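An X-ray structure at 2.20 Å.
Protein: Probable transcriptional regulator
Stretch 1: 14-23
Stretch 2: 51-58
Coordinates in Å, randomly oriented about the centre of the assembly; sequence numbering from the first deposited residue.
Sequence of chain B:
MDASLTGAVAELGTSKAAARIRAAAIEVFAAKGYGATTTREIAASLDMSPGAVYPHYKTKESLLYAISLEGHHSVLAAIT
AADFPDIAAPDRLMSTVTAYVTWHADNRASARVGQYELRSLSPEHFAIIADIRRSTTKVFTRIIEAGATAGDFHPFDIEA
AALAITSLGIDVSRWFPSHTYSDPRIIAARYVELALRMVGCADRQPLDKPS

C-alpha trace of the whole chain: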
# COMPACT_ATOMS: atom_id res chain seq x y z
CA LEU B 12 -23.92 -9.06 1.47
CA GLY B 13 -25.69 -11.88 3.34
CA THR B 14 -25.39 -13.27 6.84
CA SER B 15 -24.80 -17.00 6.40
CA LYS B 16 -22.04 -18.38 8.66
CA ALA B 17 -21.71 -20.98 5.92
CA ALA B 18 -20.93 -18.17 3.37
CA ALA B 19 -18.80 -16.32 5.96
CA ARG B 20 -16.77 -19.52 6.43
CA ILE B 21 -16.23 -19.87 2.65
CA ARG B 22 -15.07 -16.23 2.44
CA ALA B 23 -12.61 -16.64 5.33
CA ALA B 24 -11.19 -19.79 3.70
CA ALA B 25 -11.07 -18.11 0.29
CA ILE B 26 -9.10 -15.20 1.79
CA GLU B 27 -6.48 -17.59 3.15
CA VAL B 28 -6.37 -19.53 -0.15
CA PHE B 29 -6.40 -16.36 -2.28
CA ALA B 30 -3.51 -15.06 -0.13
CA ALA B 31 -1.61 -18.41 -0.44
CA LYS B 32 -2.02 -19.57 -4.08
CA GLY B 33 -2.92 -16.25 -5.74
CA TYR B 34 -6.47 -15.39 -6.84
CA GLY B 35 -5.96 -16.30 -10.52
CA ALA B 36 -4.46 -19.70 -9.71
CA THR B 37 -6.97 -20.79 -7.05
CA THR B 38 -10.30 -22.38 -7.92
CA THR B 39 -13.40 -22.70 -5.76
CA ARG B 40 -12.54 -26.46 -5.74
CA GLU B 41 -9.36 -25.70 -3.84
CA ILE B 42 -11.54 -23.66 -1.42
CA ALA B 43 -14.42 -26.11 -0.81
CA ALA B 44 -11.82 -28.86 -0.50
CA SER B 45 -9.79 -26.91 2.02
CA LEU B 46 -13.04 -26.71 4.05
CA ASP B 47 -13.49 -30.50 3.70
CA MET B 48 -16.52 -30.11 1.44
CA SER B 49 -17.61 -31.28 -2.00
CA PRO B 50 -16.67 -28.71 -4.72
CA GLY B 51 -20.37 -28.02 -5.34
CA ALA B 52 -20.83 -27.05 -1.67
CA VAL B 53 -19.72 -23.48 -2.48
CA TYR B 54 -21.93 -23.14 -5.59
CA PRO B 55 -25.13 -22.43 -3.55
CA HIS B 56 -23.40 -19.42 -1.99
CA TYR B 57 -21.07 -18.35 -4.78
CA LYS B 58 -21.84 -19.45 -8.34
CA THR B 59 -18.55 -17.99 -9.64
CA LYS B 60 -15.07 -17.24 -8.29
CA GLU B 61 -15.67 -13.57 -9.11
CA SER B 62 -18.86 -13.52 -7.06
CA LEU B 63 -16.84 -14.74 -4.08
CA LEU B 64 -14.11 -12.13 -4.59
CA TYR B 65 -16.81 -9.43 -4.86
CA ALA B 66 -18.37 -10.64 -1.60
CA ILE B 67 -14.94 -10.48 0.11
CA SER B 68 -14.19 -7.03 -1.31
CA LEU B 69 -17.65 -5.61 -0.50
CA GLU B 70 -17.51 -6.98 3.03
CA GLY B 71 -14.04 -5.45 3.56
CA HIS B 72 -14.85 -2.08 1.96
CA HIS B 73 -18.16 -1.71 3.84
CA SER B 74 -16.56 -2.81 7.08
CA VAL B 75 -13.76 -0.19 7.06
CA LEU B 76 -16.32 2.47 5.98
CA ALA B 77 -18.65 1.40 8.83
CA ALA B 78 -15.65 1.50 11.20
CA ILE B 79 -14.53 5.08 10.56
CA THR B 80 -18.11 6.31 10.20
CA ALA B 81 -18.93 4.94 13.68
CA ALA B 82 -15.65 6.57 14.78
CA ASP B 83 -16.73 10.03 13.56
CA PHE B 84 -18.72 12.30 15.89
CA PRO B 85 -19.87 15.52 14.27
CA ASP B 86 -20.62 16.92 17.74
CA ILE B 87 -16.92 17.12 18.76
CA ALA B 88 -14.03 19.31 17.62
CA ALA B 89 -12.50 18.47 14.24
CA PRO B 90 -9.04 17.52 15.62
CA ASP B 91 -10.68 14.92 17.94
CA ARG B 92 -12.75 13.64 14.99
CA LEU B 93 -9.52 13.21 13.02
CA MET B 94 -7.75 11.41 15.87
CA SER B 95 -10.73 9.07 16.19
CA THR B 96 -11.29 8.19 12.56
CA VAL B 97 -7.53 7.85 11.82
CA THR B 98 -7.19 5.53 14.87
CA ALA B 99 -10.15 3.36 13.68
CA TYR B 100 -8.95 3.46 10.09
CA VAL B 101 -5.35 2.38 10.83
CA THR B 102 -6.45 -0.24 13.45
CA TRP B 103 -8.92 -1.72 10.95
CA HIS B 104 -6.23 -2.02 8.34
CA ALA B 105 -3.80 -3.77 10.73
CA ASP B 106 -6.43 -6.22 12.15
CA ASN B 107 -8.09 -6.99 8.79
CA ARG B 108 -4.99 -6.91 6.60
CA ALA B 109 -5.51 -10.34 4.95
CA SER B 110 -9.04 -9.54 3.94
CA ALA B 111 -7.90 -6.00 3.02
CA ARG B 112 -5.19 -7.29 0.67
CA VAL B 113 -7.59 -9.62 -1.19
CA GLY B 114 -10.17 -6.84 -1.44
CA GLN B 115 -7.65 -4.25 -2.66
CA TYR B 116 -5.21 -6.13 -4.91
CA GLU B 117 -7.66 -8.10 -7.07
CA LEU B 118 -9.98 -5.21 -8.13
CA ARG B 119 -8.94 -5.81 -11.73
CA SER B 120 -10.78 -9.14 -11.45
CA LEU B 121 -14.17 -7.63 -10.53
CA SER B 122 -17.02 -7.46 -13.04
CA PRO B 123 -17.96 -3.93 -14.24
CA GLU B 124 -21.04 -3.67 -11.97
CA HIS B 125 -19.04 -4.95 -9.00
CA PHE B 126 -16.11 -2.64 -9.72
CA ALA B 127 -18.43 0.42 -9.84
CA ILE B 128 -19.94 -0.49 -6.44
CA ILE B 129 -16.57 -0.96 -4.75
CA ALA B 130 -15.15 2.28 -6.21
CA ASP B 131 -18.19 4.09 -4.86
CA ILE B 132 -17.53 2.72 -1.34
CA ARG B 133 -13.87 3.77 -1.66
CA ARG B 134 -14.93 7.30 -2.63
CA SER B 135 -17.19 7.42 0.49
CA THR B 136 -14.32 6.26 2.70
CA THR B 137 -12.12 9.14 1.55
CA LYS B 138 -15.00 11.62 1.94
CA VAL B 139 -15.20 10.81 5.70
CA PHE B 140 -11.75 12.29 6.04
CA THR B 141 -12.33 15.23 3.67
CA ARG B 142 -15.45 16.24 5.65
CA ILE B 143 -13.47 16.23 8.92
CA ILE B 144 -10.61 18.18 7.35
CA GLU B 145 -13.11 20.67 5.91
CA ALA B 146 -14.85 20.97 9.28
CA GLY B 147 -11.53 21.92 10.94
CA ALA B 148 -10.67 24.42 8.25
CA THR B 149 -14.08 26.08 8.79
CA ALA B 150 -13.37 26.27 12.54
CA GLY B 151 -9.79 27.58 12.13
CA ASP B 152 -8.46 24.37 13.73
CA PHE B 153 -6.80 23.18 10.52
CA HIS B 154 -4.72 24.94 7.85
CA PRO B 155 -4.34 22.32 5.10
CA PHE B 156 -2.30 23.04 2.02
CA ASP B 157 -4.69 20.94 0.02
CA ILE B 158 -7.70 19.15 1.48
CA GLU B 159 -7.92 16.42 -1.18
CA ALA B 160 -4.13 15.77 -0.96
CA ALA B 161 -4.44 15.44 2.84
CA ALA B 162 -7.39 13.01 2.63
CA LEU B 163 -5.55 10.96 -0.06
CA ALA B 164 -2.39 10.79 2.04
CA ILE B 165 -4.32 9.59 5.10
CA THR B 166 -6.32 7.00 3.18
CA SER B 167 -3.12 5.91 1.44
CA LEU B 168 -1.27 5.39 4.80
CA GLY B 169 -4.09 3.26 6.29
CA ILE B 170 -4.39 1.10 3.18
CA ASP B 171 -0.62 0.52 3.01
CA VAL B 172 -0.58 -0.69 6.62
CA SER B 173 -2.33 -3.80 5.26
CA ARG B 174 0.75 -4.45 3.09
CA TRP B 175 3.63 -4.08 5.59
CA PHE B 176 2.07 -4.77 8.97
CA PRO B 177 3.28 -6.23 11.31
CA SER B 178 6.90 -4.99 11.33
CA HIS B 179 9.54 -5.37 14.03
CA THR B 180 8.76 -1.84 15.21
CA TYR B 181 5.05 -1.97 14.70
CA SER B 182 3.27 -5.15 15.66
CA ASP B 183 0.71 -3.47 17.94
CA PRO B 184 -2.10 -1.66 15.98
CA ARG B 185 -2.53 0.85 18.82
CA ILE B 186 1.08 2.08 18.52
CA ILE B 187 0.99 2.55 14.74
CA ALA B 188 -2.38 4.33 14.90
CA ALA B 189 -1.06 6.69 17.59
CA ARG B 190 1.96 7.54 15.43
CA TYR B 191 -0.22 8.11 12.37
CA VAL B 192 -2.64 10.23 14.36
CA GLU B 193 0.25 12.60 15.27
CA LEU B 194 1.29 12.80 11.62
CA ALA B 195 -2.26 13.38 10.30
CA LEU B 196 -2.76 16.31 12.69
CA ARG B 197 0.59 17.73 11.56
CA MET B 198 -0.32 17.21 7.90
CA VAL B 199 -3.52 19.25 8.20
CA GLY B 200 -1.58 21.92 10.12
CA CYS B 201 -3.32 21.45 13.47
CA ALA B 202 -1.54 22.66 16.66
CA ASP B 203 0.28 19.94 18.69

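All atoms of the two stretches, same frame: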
# COMPACT_ATOMS: atom_id res chain seq x y z
N THR B 14 -25.61 -13.12 5.41
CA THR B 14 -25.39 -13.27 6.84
C THR B 14 -24.97 -14.70 7.21
O THR B 14 -24.53 -14.97 8.34
CB THR B 14 -26.65 -12.83 7.66
OG1 THR B 14 -26.75 -13.62 8.85
CG2 THR B 14 -27.94 -13.01 6.84
N SER B 15 -25.11 -15.60 6.24
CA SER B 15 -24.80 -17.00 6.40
C SER B 15 -23.40 -17.20 7.01
O SER B 15 -22.40 -16.66 6.50
CB SER B 15 -24.90 -17.67 5.02
OG SER B 15 -24.46 -19.01 5.05
N LYS B 16 -23.33 -17.97 8.11
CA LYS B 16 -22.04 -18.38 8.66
C LYS B 16 -21.38 -19.33 7.69
O LYS B 16 -20.15 -19.38 7.59
CB LYS B 16 -22.18 -19.03 10.04
CG LYS B 16 -22.34 -18.04 11.21
CD LYS B 16 -21.01 -17.37 11.56
CE LYS B 16 -21.24 -16.08 12.31
NZ LYS B 16 -20.13 -15.09 12.15
N ALA B 17 -22.20 -20.08 6.96
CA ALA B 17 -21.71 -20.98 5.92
C ALA B 17 -20.98 -20.18 4.81
O ALA B 17 -19.88 -20.55 4.41
CB ALA B 17 -22.84 -21.84 5.35
N ALA B 18 -21.58 -19.08 4.34
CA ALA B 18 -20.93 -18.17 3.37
C ALA B 18 -19.71 -17.48 4.00
O ALA B 18 -18.63 -17.41 3.37
CB ALA B 18 -21.92 -17.12 2.85
N ALA B 19 -19.88 -16.99 5.24
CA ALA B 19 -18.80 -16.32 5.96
C ALA B 19 -17.58 -17.23 6.06
O ALA B 19 -16.45 -16.78 5.90
CB ALA B 19 -19.26 -15.86 7.35
N ARG B 20 -17.83 -18.51 6.32
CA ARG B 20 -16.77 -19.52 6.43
C ARG B 20 -16.06 -19.72 5.08
O ARG B 20 -14.83 -19.89 5.02
CB ARG B 20 -17.37 -20.85 6.93
CG ARG B 20 -16.42 -22.03 7.05
CD ARG B 20 -17.10 -23.18 7.80
NE ARG B 20 -16.32 -24.42 7.81
CZ ARG B 20 -16.34 -25.35 6.86
NH1 ARG B 20 -17.11 -25.20 5.77
NH2 ARG B 20 -15.59 -26.45 6.97
N ILE B 21 -16.82 -19.72 4.00
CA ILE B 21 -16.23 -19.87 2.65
C ILE B 21 -15.34 -18.66 2.33
O ILE B 21 -14.23 -18.83 1.83
CB ILE B 21 -17.31 -20.11 1.57
CG1 ILE B 21 -17.96 -21.49 1.78
CG2 ILE B 21 -16.73 -19.96 0.11
CD1 ILE B 21 -19.38 -21.61 1.22
N ARG B 22 -15.82 -17.46 2.68
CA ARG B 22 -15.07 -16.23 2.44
C ARG B 22 -13.77 -16.21 3.23
O ARG B 22 -12.72 -15.90 2.66
CB ARG B 22 -15.90 -14.98 2.78
CG ARG B 22 -17.14 -14.83 1.95
CD ARG B 22 -17.66 -13.40 1.99
NE ARG B 22 -18.05 -12.95 3.32
CZ ARG B 22 -19.20 -13.28 3.92
NH1 ARG B 22 -20.06 -14.11 3.35
NH2 ARG B 22 -19.48 -12.78 5.12
N ALA B 23 -13.84 -16.56 4.52
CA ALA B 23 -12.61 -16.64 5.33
C ALA B 23 -11.62 -17.62 4.69
O ALA B 23 -10.43 -17.29 4.53
CB ALA B 23 -12.92 -17.04 6.78
N GLY B 51 -19.08 -28.65 -5.15
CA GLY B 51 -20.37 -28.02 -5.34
C GLY B 51 -20.97 -27.41 -4.09
O GLY B 51 -22.04 -26.80 -4.15
N ALA B 52 -20.31 -27.57 -2.95
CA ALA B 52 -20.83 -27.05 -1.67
C ALA B 52 -20.73 -25.52 -1.58
O ALA B 52 -21.42 -24.89 -0.78
CB ALA B 52 -20.11 -27.71 -0.50
N VAL B 53 -19.87 -24.93 -2.41
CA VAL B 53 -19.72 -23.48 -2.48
C VAL B 53 -20.75 -22.88 -3.45
O VAL B 53 -21.25 -21.77 -3.23
CB VAL B 53 -18.27 -23.08 -2.92
CG1 VAL B 53 -18.13 -21.56 -3.13
CG2 VAL B 53 -17.25 -23.55 -1.89
N TYR B 54 -21.06 -23.62 -4.51
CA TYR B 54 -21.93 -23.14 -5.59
C TYR B 54 -23.26 -22.50 -5.13
O TYR B 54 -23.67 -21.51 -5.72
CB TYR B 54 -22.17 -24.26 -6.62
CG TYR B 54 -22.81 -23.81 -7.92
CD1 TYR B 54 -22.09 -23.09 -8.87
CD2 TYR B 54 -24.14 -24.13 -8.21
CE1 TYR B 54 -22.67 -22.69 -10.07
CE2 TYR B 54 -24.73 -23.74 -9.41
CZ TYR B 54 -23.99 -23.02 -10.33
OH TYR B 54 -24.56 -22.63 -11.51
N PRO B 55 -23.91 -23.06 -4.09
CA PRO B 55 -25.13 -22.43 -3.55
C PRO B 55 -24.93 -21.01 -3.05
O PRO B 55 -25.88 -20.22 -3.06
CB PRO B 55 -25.48 -23.32 -2.36
CG PRO B 55 -24.91 -24.64 -2.71
CD PRO B 55 -23.64 -24.35 -3.44
N HIS B 56 -23.72 -20.70 -2.60
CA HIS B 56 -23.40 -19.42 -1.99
C HIS B 56 -22.72 -18.51 -2.99
O HIS B 56 -23.01 -17.32 -3.06
CB HIS B 56 -22.51 -19.62 -0.77
CG HIS B 56 -23.18 -20.38 0.34
ND1 HIS B 56 -22.93 -21.72 0.58
CD2 HIS B 56 -24.08 -19.99 1.27
CE1 HIS B 56 -23.65 -22.12 1.62
NE2 HIS B 56 -24.36 -21.09 2.05
N TYR B 57 -21.81 -19.09 -3.78
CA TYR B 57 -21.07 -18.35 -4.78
C TYR B 57 -21.01 -19.18 -6.06
O TYR B 57 -20.37 -20.22 -6.11
CB TYR B 57 -19.67 -17.98 -4.24
CG TYR B 57 -19.78 -17.19 -2.96
CD1 TYR B 57 -20.22 -15.87 -2.99
CD2 TYR B 57 -19.51 -17.77 -1.72
CE1 TYR B 57 -20.37 -15.13 -1.84
CE2 TYR B 57 -19.64 -17.04 -0.54
CZ TYR B 57 -20.07 -15.71 -0.62
OH TYR B 57 -20.23 -14.95 0.50
N LYS B 58 -21.72 -18.71 -7.08
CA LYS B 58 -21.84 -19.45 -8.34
C LYS B 58 -20.55 -19.31 -9.16
O LYS B 58 -20.24 -20.16 -9.99
CB LYS B 58 -23.06 -18.98 -9.13

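Ile21 lies at the centre of the contact, on the face of the helix that meets stretch 2, with its CA-to-CB bond directed toward that segment. It loses more surface to the contact than any other residue of the two stretches. Its CG2 packs 3.9 Å from Val53 CG1 and 4.0 Å from Tyr57 CD2, so one methyl touches both residues. In its m,t rotamer, Ile21 places CD1 3.6 Å from His56 ND1. One helical turn earlier, Ala18 continues the apolar surface: its CB is 4.1 Å from Tyr57 CE2 and 3.9 Å from His56 CD2. The backbones are close here, with the CA atoms of Ala18 and His56 6.0 Å apart, against 7.2 Å between the CA atoms of Ile21 and Val53.

The CA-to-CB bonds of Tyr57 and His56 both point toward the helix, each residue with chi1 in the m well, but they meet different surroundings. Tyr57 runs alongside Ile21 and Ala18, and its hydroxyl reaches a polar partner beyond them. Arg22 starts sideways to stretch 2, yet its end bends nearer, and NH1 donates a hydrogen bond to Tyr57 OH (3.0 Å, 155°). The hydroxyl lies at the guanidinium edge, near its plane, as suits an in-plane N-H donor; NE and NH2 are satisfied elsewhere in the structure.

The His56 ring sits against the first turn of the helix, with Ala18 N and Ala17 C over one face. Its NE2 is 3.7 Å from both Ala17 CB and Ser15 OG. Ser15 OG is itself engaged in capping the helix, accepting from Ala18 N at 3.0 Å, so the ring packs beside the capping bond. His56 ND1, close to Ile21, is buried by the contact and has no partner in the model.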